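Local coordinates for UspA domain-containing protein (Pyrococcus horikoshii, PDB 2DUM) that is of unknown function but belongs to the universal stress protein A family and probably serves in the cellular response to stress, at residues L9-F14 with S119-P124; G17-V22 with Q81-E86; I37-I42 with R97-F102; L123-K128 with I153-D158. All coordinates share one frame; numbering follows the deposited sequence.

Interaction 1 (L9-F14 with S119-P124)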
loop_
_atom_site.group_PDB
_atom_site.type_symbol
_atom_site.label_atom_id
_atom_site.label_comp_id
_atom_site.label_asym_id
_atom_site.label_seq_id
_atom_site.Cartn_x
_atom_site.Cartn_y
_atom_site.Cartn_z
ATOM N N LEU A 9 -0.942 -7.734 -8.677
ATOM C CA LEU A 9 -0.569 -7.203 -10.000
ATOM C C LEU A 9 0.515 -6.273 -9.711
ATOM O O LEU A 9 0.556 -5.651 -8.625
ATOM C CB LEU A 9 -1.715 -6.372 -10.572
ATOM C CG LEU A 9 -1.870 -5.562 -11.877
ATOM C CD1 LEU A 9 -0.902 -4.535 -11.960
ATOM C CD2 LEU A 9 -1.731 -6.415 -13.107
ATOM N N PHE A 10 1.364 -6.084 -10.684
ATOM C CA PHE A 10 2.579 -5.422 -10.407
ATOM C C PHE A 10 3.026 -4.927 -11.719
ATOM O O PHE A 10 3.449 -5.710 -12.550
ATOM C CB PHE A 10 3.603 -6.459 -9.920
ATOM C CG PHE A 10 4.958 -5.918 -9.853
ATOM C CD1 PHE A 10 5.766 -5.953 -10.935
ATOM C CD2 PHE A 10 5.379 -5.269 -8.751
ATOM C CE1 PHE A 10 6.981 -5.407 -10.937
ATOM C CE2 PHE A 10 6.643 -4.689 -8.735
ATOM C CZ PHE A 10 7.439 -4.782 -9.857
ATOM N N PRO A 11 2.829 -3.662 -11.967
ATOM C CA PRO A 11 3.367 -2.874 -13.038
ATOM C C PRO A 11 4.847 -2.556 -12.996
ATOM O O PRO A 11 5.343 -1.926 -12.032
ATOM C CB PRO A 11 2.602 -1.610 -12.893
ATOM C CG PRO A 11 1.262 -2.129 -12.239
ATOM C CD PRO A 11 1.824 -2.921 -11.208
ATOM N N THR A 12 5.528 -2.977 -14.073
ATOM C CA THR A 12 6.930 -2.624 -14.322
ATOM C C THR A 12 7.166 -1.585 -15.379
ATOM O O THR A 12 6.704 -1.634 -16.509
ATOM C CB THR A 12 7.891 -3.795 -14.659
ATOM O OG1 THR A 12 9.174 -3.252 -15.067
ATOM C CG2 THR A 12 7.332 -4.691 -15.785
ATOM N N ASP A 13 8.027 -0.694 -14.965
ATOM C CA ASP A 13 8.238 0.571 -15.552
ATOM C C ASP A 13 9.380 0.355 -16.452
ATOM O O ASP A 13 9.869 1.248 -17.079
ATOM C CB ASP A 13 8.716 1.409 -14.373
ATOM C CG ASP A 13 8.771 2.860 -14.697
ATOM O OD1 ASP A 13 8.494 3.079 -15.894
ATOM O OD2 ASP A 13 9.074 3.738 -13.803
ATOM N N PHE A 14 9.838 -0.871 -16.478
ATOM C CA PHE A 14 11.168 -1.154 -16.932
ATOM C C PHE A 14 12.186 -0.229 -16.356
ATOM O O PHE A 14 13.347 -0.483 -16.575
ATOM C CB PHE A 14 11.266 -1.232 -18.439
ATOM C CG PHE A 14 10.676 -2.462 -18.953
ATOM C CD1 PHE A 14 11.084 -3.673 -18.435
ATOM C CD2 PHE A 14 9.620 -2.429 -19.890
ATOM C CE1 PHE A 14 10.453 -4.858 -18.897
ATOM C CE2 PHE A 14 8.971 -3.623 -20.362
ATOM C CZ PHE A 14 9.373 -4.826 -19.881
ATOM N N SER A 119 -6.123 -9.377 -6.289
ATOM C CA SER A 119 -6.237 -9.254 -4.833
ATOM C C SER A 119 -5.665 -7.965 -4.359
ATOM O O SER A 119 -6.216 -7.408 -3.437
ATOM C CB SER A 119 -5.532 -10.396 -4.104
ATOM O OG SER A 119 -4.234 -10.501 -4.617
ATOM N N LEU A 120 -4.593 -7.526 -5.002
ATOM C CA LEU A 120 -3.772 -6.445 -4.590
ATOM C C LEU A 120 -3.185 -5.829 -5.814
ATOM O O LEU A 120 -2.984 -6.518 -6.819
ATOM C CB LEU A 120 -2.591 -6.965 -3.808
ATOM C CG LEU A 120 -1.696 -5.901 -3.185
ATOM C CD1 LEU A 120 -2.456 -4.794 -2.481
ATOM C CD2 LEU A 120 -0.848 -6.471 -2.118
ATOM N N ILE A 121 -2.870 -4.528 -5.746
ATOM C CA ILE A 121 -1.856 -4.009 -6.675
ATOM C C ILE A 121 -0.606 -3.580 -5.936
ATOM O O ILE A 121 -0.724 -3.028 -4.840
ATOM C CB ILE A 121 -2.328 -3.055 -7.854
ATOM C CG1 ILE A 121 -1.457 -1.854 -7.854
ATOM C CG2 ILE A 121 -3.721 -2.546 -7.777
ATOM C CD1 ILE A 121 -0.902 -1.495 -9.179
ATOM N N ILE A 122 0.566 -3.895 -6.489
ATOM C CA ILE A 122 1.829 -3.538 -5.863
ATOM C C ILE A 122 2.506 -2.662 -6.811
ATOM O O ILE A 122 2.560 -3.011 -7.977
ATOM C CB ILE A 122 2.770 -4.722 -5.774
ATOM C CG1 ILE A 122 2.321 -5.657 -4.653
ATOM C CG2 ILE A 122 4.178 -4.299 -5.457
ATOM C CD1 ILE A 122 2.703 -7.091 -4.917
ATOM N N LEU A 123 3.047 -1.557 -6.291
ATOM C CA LEU A 123 3.740 -0.486 -7.023
ATOM C C LEU A 123 5.019 -0.020 -6.337
ATOM O O LEU A 123 5.059 0.077 -5.079
ATOM C CB LEU A 123 2.946 0.787 -6.953
ATOM C CG LEU A 123 1.820 1.163 -7.829
ATOM C CD1 LEU A 123 2.003 0.178 -8.900
ATOM C CD2 LEU A 123 0.538 0.964 -7.077
ATOM N N PRO A 124 6.032 0.385 -7.139
ATOM C CA PRO A 124 7.207 1.024 -6.558
ATOM C C PRO A 124 6.826 2.446 -6.234
ATOM O O PRO A 124 5.972 3.006 -6.970
ATOM C CB PRO A 124 8.230 1.007 -7.731
ATOM C CG PRO A 124 7.615 0.205 -8.793
ATOM C CD PRO A 124 6.153 0.315 -8.605
#
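Two backbone hydrogen bonds join strands 9-11 and 120-124, and both are made by Leu9. Leu9 N donates to Leu120 O at 3.0 Å. Ile122 N donates to Leu9 O at 2.8 Å, nearly along the C=O axis. Phe10 turns its own backbone polar groups the other way, to Ile37 and Leu39. Ile121 likewise bonds with Pro150 and Leu152. Pro11 has no N-H to offer. Its CD lies against Ile122 O at 3.3 Å, and Phe10 CA-H points at the same oxygen. The Pro11 ring crosses Ile121 at about a right angle, CD to CD1 3.7 Å, and also touches Leu123 CD1. An alanine here would lose the CG and CD contacts and would probably loosen the packing between these strand ends and Ile109. On the other face, Ile122 CG2 meets the edge of the Phe10 ring, 3.6 Å from CD2. Just past the strand, Thr12 OG1 accepts from Phe14 N at 2.8 Å, an ST turn, and also bonds Lys83 NZ. Parallel pairing of the first and fourth strands at the centre of the sheet is typical of the Rossmann-like alpha/beta fold of universal stress proteins.

Interaction 2 (G17-V22 with Q81-E86)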
loop_
_atom_site.group_PDB
_atom_site.type_symbol
_atom_site.label_atom_id
_atom_site.label_comp_id
_atom_site.label_asym_id
_atom_site.label_seq_id
_atom_site.Cartn_x
_atom_site.Cartn_y
_atom_site.Cartn_z
ATOM N N GLY A 17 13.572 1.978 -10.688
ATOM C CA GLY A 17 12.707 1.974 -9.525
ATOM C C GLY A 17 12.004 0.679 -9.486
ATOM O O GLY A 17 11.817 0.138 -8.395
ATOM N N ALA A 18 11.705 0.188 -10.705
ATOM C CA ALA A 18 10.918 -0.997 -11.005
ATOM C C ALA A 18 11.684 -2.228 -10.627
ATOM O O ALA A 18 11.139 -3.090 -9.989
ATOM C CB ALA A 18 10.561 -1.000 -12.446
ATOM N N TYR A 19 12.973 -2.289 -10.951
ATOM C CA TYR A 19 13.776 -3.435 -10.538
ATOM C C TYR A 19 14.134 -3.429 -9.078
ATOM O O TYR A 19 14.214 -4.457 -8.465
ATOM C CB TYR A 19 15.066 -3.466 -11.317
ATOM C CG TYR A 19 14.806 -3.833 -12.725
ATOM C CD1 TYR A 19 14.704 -2.846 -13.715
ATOM C CD2 TYR A 19 14.617 -5.180 -13.079
ATOM C CE1 TYR A 19 14.427 -3.181 -15.041
ATOM C CE2 TYR A 19 14.341 -5.542 -14.410
ATOM C CZ TYR A 19 14.239 -4.531 -15.382
ATOM O OH TYR A 19 13.938 -4.893 -16.679
ATOM N N ARG A 20 14.402 -2.259 -8.532
ATOM C CA ARG A 20 14.635 -2.144 -7.128
ATOM C C ARG A 20 13.445 -2.616 -6.316
ATOM O O ARG A 20 13.581 -3.375 -5.336
ATOM C CB ARG A 20 14.963 -0.711 -6.804
ATOM C CG ARG A 20 16.490 -0.400 -6.670
ATOM C CD ARG A 20 17.400 -1.449 -5.891
ATOM N NE ARG A 20 17.176 -1.651 -4.426
ATOM C CZ ARG A 20 17.801 -2.573 -3.647
ATOM N NH1 ARG A 20 18.719 -3.429 -4.133
ATOM N NH2 ARG A 20 17.511 -2.641 -2.345
ATOM N N ALA A 21 12.259 -2.197 -6.727
ATOM C CA ALA A 21 11.057 -2.553 -5.966
ATOM C C ALA A 21 10.985 -4.028 -5.865
ATOM O O ALA A 21 10.609 -4.578 -4.836
ATOM C CB ALA A 21 9.904 -2.050 -6.581
ATOM N N VAL A 22 11.438 -4.664 -6.932
ATOM C CA VAL A 22 11.475 -6.135 -7.013
ATOM C C VAL A 22 12.473 -6.760 -6.030
ATOM O O VAL A 22 12.063 -7.671 -5.276
ATOM C CB VAL A 22 11.675 -6.659 -8.464
ATOM C CG1 VAL A 22 11.946 -8.117 -8.481
ATOM C CG2 VAL A 22 10.443 -6.408 -9.310
ATOM N N GLN A 81 9.077 -10.725 -21.004
ATOM C CA GLN A 81 8.806 -12.127 -20.924
ATOM C C GLN A 81 10.064 -12.857 -20.463
ATOM O O GLN A 81 10.045 -14.026 -20.097
ATOM C CB GLN A 81 8.104 -12.704 -22.173
ATOM C CG GLN A 81 7.214 -13.977 -21.841
ATOM C CD GLN A 81 8.047 -15.319 -21.442
ATOM O OE1 GLN A 81 8.714 -15.962 -22.322
ATOM N NE2 GLN A 81 7.993 -15.712 -20.120
ATOM N N GLU A 82 11.155 -12.155 -20.338
ATOM C CA GLU A 82 12.186 -12.855 -19.655
ATOM C C GLU A 82 12.302 -12.465 -18.153
ATOM O O GLU A 82 12.727 -13.275 -17.366
ATOM C CB GLU A 82 13.470 -12.822 -20.485
ATOM C CG GLU A 82 14.131 -11.409 -20.590
ATOM C CD GLU A 82 15.067 -11.095 -19.374
ATOM O OE1 GLU A 82 16.332 -11.029 -19.571
ATOM O OE2 GLU A 82 14.531 -10.947 -18.234
ATOM N N LYS A 83 11.882 -11.259 -17.763
ATOM C CA LYS A 83 11.820 -10.785 -16.355
ATOM C C LYS A 83 10.608 -11.410 -15.700
ATOM O O LYS A 83 10.342 -11.233 -14.538
ATOM C CB LYS A 83 11.676 -9.246 -16.349
ATOM C CG LYS A 83 11.480 -8.534 -15.028
ATOM C CD LYS A 83 11.074 -7.033 -15.213
ATOM C CE LYS A 83 10.722 -6.200 -13.823
ATOM N NZ LYS A 83 10.836 -4.605 -13.637
ATOM N N ALA A 84 9.823 -12.098 -16.521
ATOM C CA ALA A 84 8.704 -12.933 -16.087
ATOM C C ALA A 84 9.238 -13.858 -15.075
ATOM O O ALA A 84 8.660 -14.011 -14.034
ATOM C CB ALA A 84 8.166 -13.756 -17.220
ATOM N N GLU A 85 10.348 -14.497 -15.376
ATOM C CA GLU A 85 10.760 -15.596 -14.526
ATOM C C GLU A 85 11.646 -15.244 -13.300
ATOM O O GLU A 85 11.831 -16.095 -12.446
ATOM C CB GLU A 85 11.260 -16.804 -15.355
ATOM C CG GLU A 85 11.316 -18.201 -14.603
ATOM C CD GLU A 85 9.936 -18.939 -14.309
ATOM O OE1 GLU A 85 8.944 -18.927 -15.151
ATOM O OE2 GLU A 85 9.894 -19.573 -13.197
ATOM N N GLU A 86 12.132 -14.018 -13.168
ATOM C CA GLU A 86 12.806 -13.644 -11.888
ATOM C C GLU A 86 11.860 -12.905 -10.842
ATOM O O GLU A 86 11.977 -13.024 -9.584
ATOM C CB GLU A 86 14.188 -12.984 -12.147
ATOM C CG GLU A 86 14.504 -11.644 -11.416
ATOM C CD GLU A 86 14.271 -10.332 -12.243
ATOM O OE1 GLU A 86 13.759 -10.402 -13.392
ATOM O OE2 GLU A 86 14.592 -9.209 -11.726
#
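This is a cation-pi contact between two helices that lie on the same face of the central sheet. Lys83 on helix 69-90 reaches across to Tyr19 on helix 16-28. The segment axes are 12.5 Å apart, so long side chains bridge the distance. Lys83 does this fully stretched: CG is anti to the backbone N (chi1 175°) and the chain stays extended beyond it. NZ ends 3.7 Å from the centroid of the Tyr19 ring, over the centre of one face and only 12° off the ring normal. The aliphatic part follows obliquely, with Lys83 CD 3.7 Å from Tyr19 CE2. The two helices belong to successive beta-alpha-beta crossovers of the parallel sheet, and residues 81-86 also fall within a predicted coiled coil. The ammonium group has a second partner: in this buried setting Lys83 NZ is also hydrogen-bonded to Thr12 OG1, just after the first strand. Ala18 CB packs 3.8 Å from Lys83 NZ. Glu86 approaches differently: its OE2 lies at the edge of the Tyr19 ring, 4.3 Å from CD2. The same oxygen sits 4.3 Å from Val22 CG1.

Interaction 3 (I37-I42 with R97-F102)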
loop_
_atom_site.group_PDB
_atom_site.type_symbol
_atom_site.label_atom_id
_atom_site.label_comp_id
_atom_site.label_asym_id
_atom_site.label_seq_id
_atom_site.Cartn_x
_atom_site.Cartn_y
_atom_site.Cartn_z
ATOM N N ILE A 37 0.623 -10.853 -11.988
ATOM C CA ILE A 37 0.605 -10.507 -13.365
ATOM C C ILE A 37 1.572 -9.350 -13.458
ATOM O O ILE A 37 1.414 -8.297 -12.837
ATOM C CB ILE A 37 -0.771 -10.030 -13.721
ATOM C CG1 ILE A 37 -1.763 -11.094 -13.409
ATOM C CG2 ILE A 37 -0.898 -9.516 -15.143
ATOM C CD1 ILE A 37 -2.987 -10.471 -12.751
ATOM N N LEU A 38 2.559 -9.534 -14.269
ATOM C CA LEU A 38 3.560 -8.564 -14.414
ATOM C C LEU A 38 3.167 -7.655 -15.578
ATOM O O LEU A 38 3.496 -7.964 -16.698
ATOM C CB LEU A 38 4.734 -9.383 -14.811
ATOM C CG LEU A 38 6.013 -8.679 -15.017
ATOM C CD1 LEU A 38 6.402 -8.318 -13.579
ATOM C CD2 LEU A 38 6.962 -9.700 -15.718
ATOM N N LEU A 39 2.469 -6.536 -15.346
ATOM C CA LEU A 39 1.996 -5.643 -16.437
ATOM C C LEU A 39 3.016 -4.665 -16.927
ATOM O O LEU A 39 3.930 -4.313 -16.204
ATOM C CB LEU A 39 0.843 -4.837 -15.946
ATOM C CG LEU A 39 0.057 -4.109 -17.014
ATOM C CD1 LEU A 39 -0.044 -4.956 -18.206
ATOM C CD2 LEU A 39 -1.332 -3.833 -16.548
ATOM N N HIS A 40 2.891 -4.246 -18.180
ATOM C CA HIS A 40 3.707 -3.138 -18.756
ATOM C C HIS A 40 2.920 -2.374 -19.757
ATOM O O HIS A 40 2.487 -2.945 -20.787
ATOM C CB HIS A 40 4.920 -3.599 -19.533
ATOM C CG HIS A 40 5.690 -2.472 -20.137
ATOM N ND1 HIS A 40 6.159 -1.417 -19.391
ATOM C CD2 HIS A 40 6.055 -2.211 -21.422
ATOM C CE1 HIS A 40 6.804 -0.569 -20.183
ATOM N NE2 HIS A 40 6.755 -1.021 -21.424
ATOM N N VAL A 41 2.734 -1.092 -19.486
ATOM C CA VAL A 41 1.835 -0.384 -20.322
ATOM C C VAL A 41 2.696 0.480 -21.078
ATOM O O VAL A 41 3.167 1.436 -20.549
ATOM C CB VAL A 41 0.959 0.555 -19.566
ATOM C CG1 VAL A 41 -0.136 1.040 -20.488
ATOM C CG2 VAL A 41 0.420 -0.123 -18.447
ATOM N N ILE A 42 2.890 0.198 -22.336
ATOM C CA ILE A 42 3.705 1.134 -23.089
ATOM C C ILE A 42 2.867 2.379 -23.439
ATOM O O ILE A 42 1.762 2.264 -24.021
ATOM C CB ILE A 42 4.641 0.409 -24.197
ATOM C CG1 ILE A 42 5.842 1.334 -24.645
ATOM C CG2 ILE A 42 3.792 -0.465 -25.251
ATOM C CD1 ILE A 42 7.270 1.189 -23.837
ATOM N N ARG A 97 2.457 -14.376 -15.015
ATOM C CA ARG A 97 2.123 -14.185 -16.410
ATOM C C ARG A 97 2.524 -12.814 -16.827
ATOM O O ARG A 97 3.113 -12.075 -16.059
ATOM C CB ARG A 97 0.661 -14.344 -16.682
ATOM C CG ARG A 97 -0.245 -13.767 -15.715
ATOM C CD ARG A 97 -1.543 -14.404 -16.112
ATOM N NE ARG A 97 -2.251 -13.583 -17.065
ATOM C CZ ARG A 97 -3.489 -13.112 -16.863
ATOM N NH1 ARG A 97 -3.978 -12.310 -17.821
ATOM N NH2 ARG A 97 -4.249 -13.427 -15.748
ATOM N N THR A 98 2.181 -12.474 -18.060
ATOM C CA THR A 98 2.531 -11.196 -18.643
ATOM C C THR A 98 1.252 -10.587 -19.236
ATOM O O THR A 98 0.343 -11.316 -19.627
ATOM C CB THR A 98 3.630 -11.369 -19.678
ATOM O OG1 THR A 98 3.211 -12.376 -20.611
ATOM C CG2 THR A 98 4.990 -11.770 -19.006
ATOM N N ILE A 99 1.152 -9.260 -19.163
ATOM C CA ILE A 99 0.274 -8.528 -20.013
ATOM C C ILE A 99 0.994 -7.251 -20.429
ATOM O O ILE A 99 1.791 -6.674 -19.670
ATOM C CB ILE A 99 -0.956 -8.107 -19.307
ATOM C CG1 ILE A 99 -1.670 -9.253 -18.603
ATOM C CG2 ILE A 99 -1.902 -7.569 -20.281
ATOM C CD1 ILE A 99 -2.888 -8.733 -17.881
ATOM N N ILE A 100 0.693 -6.820 -21.650
ATOM C CA ILE A 100 1.291 -5.682 -22.352
ATOM C C ILE A 100 0.050 -5.007 -22.862
ATOM O O ILE A 100 -0.745 -5.656 -23.608
ATOM C CB ILE A 100 2.028 -6.122 -23.643
ATOM C CG1 ILE A 100 3.531 -6.360 -23.438
ATOM C CG2 ILE A 100 2.084 -5.024 -24.601
ATOM C CD1 ILE A 100 4.014 -7.526 -22.399
ATOM N N ARG A 101 -0.134 -3.735 -22.473
ATOM C CA ARG A 101 -1.206 -2.936 -23.023
ATOM C C ARG A 101 -0.587 -1.674 -23.504
ATOM O O ARG A 101 0.496 -1.342 -23.061
ATOM C CB ARG A 101 -2.256 -2.655 -21.953
ATOM C CG ARG A 101 -2.670 -3.855 -21.059
ATOM C CD ARG A 101 -3.478 -4.926 -21.757
ATOM N NE ARG A 101 -4.850 -4.977 -21.254
ATOM C CZ ARG A 101 -5.577 -3.942 -20.768
ATOM N NH1 ARG A 101 -6.843 -4.181 -20.349
ATOM N NH2 ARG A 101 -5.077 -2.674 -20.680
ATOM N N PHE A 102 -1.243 -1.000 -24.455
ATOM C CA PHE A 102 -0.920 0.419 -24.842
ATOM C C PHE A 102 -1.734 1.415 -24.069
ATOM O O PHE A 102 -2.890 1.143 -23.727
ATOM C CB PHE A 102 -1.128 0.640 -26.351
ATOM C CG PHE A 102 -0.169 -0.116 -27.133
ATOM C CD1 PHE A 102 -0.527 -1.349 -27.685
ATOM C CD2 PHE A 102 1.168 0.288 -27.153
ATOM C CE1 PHE A 102 0.442 -2.166 -28.354
ATOM C CE2 PHE A 102 2.146 -0.511 -27.791
ATOM C CZ PHE A 102 1.786 -1.743 -28.402
#
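Strands 37-42 and 97-102 run parallel in full register, so their side chains alternate in matched pairs. Ile37, Leu39 and Val41 share one face with Arg97, Ile99 and Arg101, toward helix 105-115. Ile37 lies alongside both Arg97 and Ile99, pointing the same way. Its CG2 is anti to the backbone N and meets Ile99 CD1 at 3.5 Å. Its CG1 rests 3.8 Å from Arg97 CG and lies over one face of the guanidinium. An alanine here would lose both branches and would probably leave Ile99 and the Arg97 chain less firmly held. Leu39 CD1 reaches across to Ile99 CB, 3.5 Å away, and to Arg101 CG. On the opposite face Ile42 and Phe102 lie side by side, while Leu38 and Ile100 pack on helix 69-90. The His40 ring bonds Thr12 O through ND1. Four backbone hydrogen bonds join the strands, from Leu38 N to Arg97 O (3.2 Å) through to Ile42 N to Arg101 O (2.9 Å). The aliphatic parts of the arginines extend the apolar layer, while salt bridges to Glu35, Glu108 and Glu115 probably balance their charges.

Interaction 4 (L123-K128 with I153-D158)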
loop_
_atom_site.group_PDB
_atom_site.type_symbol
_atom_site.label_atom_id
_atom_site.label_comp_id
_atom_site.label_asym_id
_atom_site.label_seq_id
_atom_site.Cartn_x
_atom_site.Cartn_y
_atom_site.Cartn_z
ATOM N N LEU A 123 3.047 -1.557 -6.291
ATOM C CA LEU A 123 3.740 -0.486 -7.023
ATOM C C LEU A 123 5.019 -0.020 -6.337
ATOM O O LEU A 123 5.059 0.077 -5.079
ATOM C CB LEU A 123 2.946 0.787 -6.953
ATOM C CG LEU A 123 1.820 1.163 -7.829
ATOM C CD1 LEU A 123 2.003 0.178 -8.900
ATOM C CD2 LEU A 123 0.538 0.964 -7.077
ATOM N N PRO A 124 6.032 0.385 -7.139
ATOM C CA PRO A 124 7.207 1.024 -6.558
ATOM C C PRO A 124 6.826 2.446 -6.234
ATOM O O PRO A 124 5.972 3.006 -6.970
ATOM C CB PRO A 124 8.230 1.007 -7.731
ATOM C CG PRO A 124 7.615 0.205 -8.793
ATOM C CD PRO A 124 6.153 0.315 -8.605
ATOM N N SER A 125 7.421 3.019 -5.173
ATOM C CA SER A 125 7.082 4.402 -4.808
ATOM C C SER A 125 7.555 5.253 -5.962
ATOM O O SER A 125 6.738 5.736 -6.749
ATOM C CB SER A 125 7.611 4.856 -3.461
ATOM O OG SER A 125 8.785 5.635 -3.586
ATOM N N ARG A 126 8.852 5.387 -6.150
ATOM C CA ARG A 126 9.299 6.207 -7.263
ATOM C C ARG A 126 9.974 5.342 -8.316
ATOM O O ARG A 126 10.671 4.332 -7.991
ATOM C CB ARG A 126 10.134 7.433 -6.812
ATOM C CG ARG A 126 11.057 7.295 -5.521
ATOM C CD ARG A 126 12.516 7.156 -5.953
ATOM N NE ARG A 126 13.492 6.958 -4.871
ATOM C CZ ARG A 126 14.843 6.961 -5.023
ATOM N NH1 ARG A 126 15.656 6.774 -3.947
ATOM N NH2 ARG A 126 15.412 7.165 -6.237
ATOM N N GLY A 127 9.670 5.691 -9.579
ATOM C CA GLY A 127 10.359 5.142 -10.773
ATOM C C GLY A 127 11.775 5.706 -10.962
ATOM O O GLY A 127 12.693 4.921 -11.247
ATOM N N LYS A 128 11.937 7.041 -10.779
ATOM C CA LYS A 128 13.230 7.772 -10.870
ATOM C C LYS A 128 14.278 7.361 -9.811
ATOM O O LYS A 128 14.737 8.229 -9.048
ATOM C CB LYS A 128 13.039 9.309 -10.812
ATOM C CG LYS A 128 12.843 10.103 -12.151
ATOM C CD LYS A 128 11.391 9.976 -12.763
ATOM C CE LYS A 128 10.246 9.898 -11.696
ATOM N NZ LYS A 128 9.295 8.696 -11.659
ATOM N N ILE A 153 2.431 0.084 -1.581
ATOM C CA ILE A 153 3.498 0.863 -2.173
ATOM C C ILE A 153 4.808 0.499 -1.501
ATOM O O ILE A 153 4.985 0.646 -0.290
ATOM C CB ILE A 153 3.202 2.376 -2.472
ATOM C CG1 ILE A 153 4.495 3.106 -2.301
ATOM C CG2 ILE A 153 2.112 2.995 -1.657
ATOM C CD1 ILE A 153 4.841 3.458 -0.727
ATOM N N ILE A 154 5.688 -0.099 -2.282
ATOM C CA ILE A 154 6.940 -0.626 -1.724
ATOM C C ILE A 154 7.932 0.486 -2.007
ATOM O O ILE A 154 7.606 1.382 -2.849
ATOM C CB ILE A 154 7.277 -2.062 -2.303
ATOM C CG1 ILE A 154 7.725 -3.044 -1.244
ATOM C CG2 ILE A 154 8.462 -2.074 -3.183
ATOM C CD1 ILE A 154 6.580 -3.821 -0.566
ATOM N N LYS A 155 9.068 0.497 -1.299
ATOM C CA LYS A 155 9.959 1.643 -1.377
ATOM C C LYS A 155 11.487 1.383 -1.309
ATOM O O LYS A 155 12.241 1.792 -2.218
ATOM C CB LYS A 155 9.547 2.611 -0.286
ATOM C CG LYS A 155 9.526 4.068 -0.702
ATOM C CD LYS A 155 9.034 4.966 0.405
ATOM C CE LYS A 155 7.523 5.103 0.442
ATOM N NZ LYS A 155 7.260 6.518 0.941
ATOM N N GLU A 156 11.962 0.770 -0.223
ATOM C CA GLU A 156 13.383 0.383 -0.049
ATOM C C GLU A 156 13.560 -0.292 1.308
ATOM O O GLU A 156 12.730 -0.122 2.223
ATOM C CB GLU A 156 14.386 1.565 -0.242
ATOM C CG GLU A 156 15.924 1.212 -0.104
ATOM C CD GLU A 156 16.383 -0.058 -0.934
ATOM O OE1 GLU A 156 16.441 -1.218 -0.400
ATOM O OE2 GLU A 156 16.698 0.095 -2.137
ATOM N N VAL A 157 14.636 -1.061 1.433
ATOM C CA VAL A 157 14.763 -2.014 2.541
ATOM C C VAL A 157 15.106 -1.355 3.912
ATOM O O VAL A 157 14.927 -0.122 4.103
ATOM C CB VAL A 157 15.493 -3.425 2.102
ATOM C CG1 VAL A 157 16.748 -3.242 1.234
ATOM C CG2 VAL A 157 15.656 -4.473 3.281
ATOM N N ASP A 158 15.520 -2.198 4.862
ATOM C CA ASP A 158 15.762 -1.825 6.258
ATOM C C ASP A 158 17.228 -1.319 6.624
ATOM O O ASP A 158 17.754 -0.296 6.085
ATOM C CB ASP A 158 15.275 -2.993 7.162
ATOM C CG ASP A 158 13.972 -2.667 7.921
ATOM O OD1 ASP A 158 13.609 -3.472 8.818
ATOM O OD2 ASP A 158 13.327 -1.615 7.654
#
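The contact joins the C-terminal ends of the last two strands of the parallel sheet, 120-124 and 151-154, where the chain leaves the sheet. Ile154 N donates to Leu123 O at 2.9 Å, nearly along the C=O axis. Ile153 CA-H also faces that oxygen, at 3.4 Å. One step on, Ser125 N bonds Ile154 O at 2.8 Å, but this bond is bent (124°) and weak. Pro124 and Ile154 point to the face covered by helix 16-28, where both touch Ala21. Leu123 and Ile153 point to the other face. Ser125 carries most of the side-chain contact. Its CB lies 3.8 Å from Ile153 CG1, and its OG is 3.4 Å from Lys155 CG. The Lys155 chain bends at chi3 (-86°), and NZ makes a weak hydrogen bond to Thr147 O of the second subunit. Ile153 pairs antiparallel with a strand of that subunit, so the sheet continues through the dimer. Beyond the strands several polar groups pair within their own segment. Arg126 NH2 donates to Lys128 O at 3.1 Å. Glu156 OE1 takes Val157 N at 2.6 Å and a salt bridge from Arg20. The chemistry thus passes from regular strand pairing to a weak last bond. Beyond it, polar contacts are made within each segment, to helix 16-28 and to the second subunit, alongside packing.

Interactions 1, 3 and 4 are parallel strand pairings in one sheet; interaction 2 joins two helices on its face. Interaction 1 is the most central and buried. Interaction 3 is only partly buried, and its arginines bring in charge. Interaction 4 shares Leu123 and Pro124 with interaction 1 and leads to the dimer interface. Interactions 3 and 4 lie on opposite sides of the chain centre, about 19 Å apart between centres. Thr12 bridges interactions 1, 2 and 3. Helix 16-28 links interactions 2 and 4, also through Gly17 N to Gly127 O.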